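Side-chain contact in enoyl-CoA hydratase carB homologue (Streptomyces cattleya, PDB 5O34), which belongs to the crotonase (enoyl-CoA hydratase/isomerase) family and probably acts as a carbon-carbon bond-forming or lyase-type enzyme in thienamycin antibiotic biosynthesis: residues A[53-58]-A[235-240]. Residues are numbered along the deposited sequence; the frame is centred on the assembly and turned at random.
Sequences DGIALA and ELARTI
Ile55 lays its longer branch against the helix at Ala237, with CG1 3.8 Å from Ala237 CB. The branch then runs on over the start of the next residue, where Ile55 CD1 comes to 3.6 Å from the backbone N of Arg238, a van der Waals contact with the main chain. With chi1 at -50°, CG1 sits beside the backbone N of Ile55 and CG2 anti to it, which turns both branches to the same methyl; Ile55 CG2 lies 3.9 Å from Ala237 CB. Alanine suits this place because its short side chain lets strand and helix approach to 6.5 Å between the CA atoms of Ile55 and Ala237, while the beta-branched isoleucine fits the extended backbone and presents two arms to the helix. The pair joins strand 55-59 to helix 229-242, which lies against one face of the mixed sheet in this crotonase fold; Ala237 also touches Val94 and Ile143 on the next two strands. Leu236 and Ile240 of the same helix also reach Thr205 and Leu204 of the second subunit, respectively.

Toward the more exposed edge the contact turns polar. The chain of Arg238 bends at chi3 (-80°) and brings NE up to the carboxylate of Asp53, the two side chains crossing at a slant, in a long salt bridge of 3.7 Å between Arg238 NE and Asp53 OD2. OD2 lies at the guanidinium edge, near its plane, but the two flat groups are turned 56° apart, consistent with a loose attraction rather than a paired, coplanar grip. Asp53 OD1 instead rests by the aliphatic part, 3.9 Å from Arg238 CD. Arginine suits this edge because its long, flexible chain offers methylenes as well as charge, and the short aspartate already points at the helix. The main chain of Asp53 is tied to the same helix, its carbonyl O being hydrogen-bonded by Ser241 OG.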
loop_
_atom_site.group_PDB
_atom_site.type_symbol
_atom_site.label_atom_id
_atom_site.label_comp_id
_atom_site.label_asym_id
_atom_site.label_seq_id
_atom_site.Cartn_x
_atom_site.Cartn_y
_atom_site.Cartn_z
ATOM N N ASP A 53 26.377 -5.272 21.668
ATOM C CA ASP A 53 25.144 -5.840 22.231
ATOM C C ASP A 53 24.583 -6.808 21.179
ATOM O O ASP A 53 23.587 -7.499 21.408
ATOM C CB ASP A 53 24.116 -4.733 22.538
ATOM C CG ASP A 53 24.546 -3.745 23.604
ATOM O OD1 ASP A 53 24.180 -3.951 24.788
ATOM O OD2 ASP A 53 25.216 -2.742 23.251
ATOM N N GLY A 54 25.286 -6.852 20.051
ATOM C CA GLY A 54 24.946 -7.548 18.821
ATOM C C GLY A 54 24.748 -6.500 17.740
ATOM O O GLY A 54 24.345 -6.821 16.624
ATOM N N ILE A 55 25.038 -5.226 18.077
ATOM C CA ILE A 55 24.861 -4.062 17.207
ATOM C C ILE A 55 26.116 -3.715 16.408
ATOM O O ILE A 55 27.186 -3.526 16.983
ATOM C CB ILE A 55 24.340 -2.824 18.000
ATOM C CG1 ILE A 55 23.107 -3.175 18.862
ATOM C CG2 ILE A 55 24.076 -1.610 17.079
ATOM C CD1 ILE A 55 22.839 -2.204 20.048
ATOM N N ALA A 56 25.956 -3.572 15.088
ATOM C CA ALA A 56 27.002 -3.153 14.176
ATOM C C ALA A 56 26.552 -1.819 13.588
ATOM O O ALA A 56 25.502 -1.754 12.945
ATOM C CB ALA A 56 27.187 -4.186 13.073
ATOM N N LEU A 57 27.298 -0.747 13.871
ATOM C CA LEU A 57 27.004 0.586 13.363
ATOM C C LEU A 57 27.850 0.829 12.127
ATOM O O LEU A 57 29.072 0.915 12.221
ATOM C CB LEU A 57 27.228 1.671 14.451
ATOM C CG LEU A 57 27.287 3.168 14.035
ATOM C CD1 LEU A 57 26.017 3.617 13.326
ATOM C CD2 LEU A 57 27.488 4.046 15.244
ATOM N N ALA A 58 27.191 0.903 10.964
ATOM C CA ALA A 58 27.816 1.169 9.675
ATOM C C ALA A 58 27.655 2.662 9.400
ATOM O O ALA A 58 26.567 3.209 9.584
ATOM C CB ALA A 58 27.148 0.344 8.584
ATOM N N GLU A 235 19.110 2.427 21.064
ATOM C CA GLU A 235 18.136 1.885 22.026
ATOM C C GLU A 235 17.234 0.885 21.291
ATOM O O GLU A 235 17.021 -0.220 21.790
ATOM C CB GLU A 235 17.295 3.001 22.677
ATOM C CG GLU A 235 16.260 2.483 23.664
ATOM C CD GLU A 235 15.366 3.499 24.352
ATOM O OE1 GLU A 235 15.503 4.718 24.087
ATOM O OE2 GLU A 235 14.522 3.064 25.169
ATOM N N LEU A 236 16.747 1.261 20.089
ATOM C CA LEU A 236 15.918 0.375 19.271
ATOM C C LEU A 236 16.722 -0.835 18.782
ATOM O O LEU A 236 16.208 -1.957 18.825
ATOM C CB LEU A 236 15.237 1.124 18.104
ATOM C CG LEU A 236 14.408 0.275 17.114
ATOM C CD1 LEU A 236 13.221 -0.413 17.794
ATOM C CD2 LEU A 236 13.946 1.113 15.966
ATOM N N ALA A 237 17.987 -0.615 18.365
ATOM C CA ALA A 237 18.891 -1.696 17.934
ATOM C C ALA A 237 19.092 -2.717 19.060
ATOM O O ALA A 237 19.072 -3.920 18.803
ATOM C CB ALA A 237 20.223 -1.122 17.498
ATOM N N ARG A 238 19.205 -2.225 20.313
ATOM C CA ARG A 238 19.344 -3.018 21.535
ATOM C C ARG A 238 18.093 -3.880 21.765
ATOM O O ARG A 238 18.229 -5.069 22.064
ATOM C CB ARG A 238 19.603 -2.093 22.738
ATOM C CG ARG A 238 20.726 -2.565 23.648
ATOM C CD ARG A 238 21.267 -1.444 24.516
ATOM N NE ARG A 238 22.209 -0.579 23.799
ATOM C CZ ARG A 238 22.124 0.749 23.747
ATOM N NH1 ARG A 238 21.127 1.383 24.358
ATOM N NH2 ARG A 238 23.031 1.450 23.085
ATOM N N THR A 239 16.880 -3.296 21.586
ATOM C CA THR A 239 15.600 -4.018 21.716
ATOM C C THR A 239 15.518 -5.165 20.677
ATOM O O THR A 239 15.222 -6.307 21.048
ATOM C CB THR A 239 14.415 -3.036 21.617
ATOM O OG1 THR A 239 14.516 -2.054 22.656
ATOM C CG2 THR A 239 13.055 -3.741 21.697
ATOM N N ILE A 240 15.813 -4.853 19.388
ATOM C CA ILE A 240 15.804 -5.835 18.292
ATOM C C ILE A 240 16.818 -6.939 18.582
ATOM O O ILE A 240 16.471 -8.118 18.493
ATOM C CB ILE A 240 15.989 -5.205 16.878
ATOM C CG1 ILE A 240 14.923 -4.107 16.602
ATOM C CG2 ILE A 240 15.942 -6.299 15.808
ATOM C CD1 ILE A 240 15.172 -3.212 15.376
#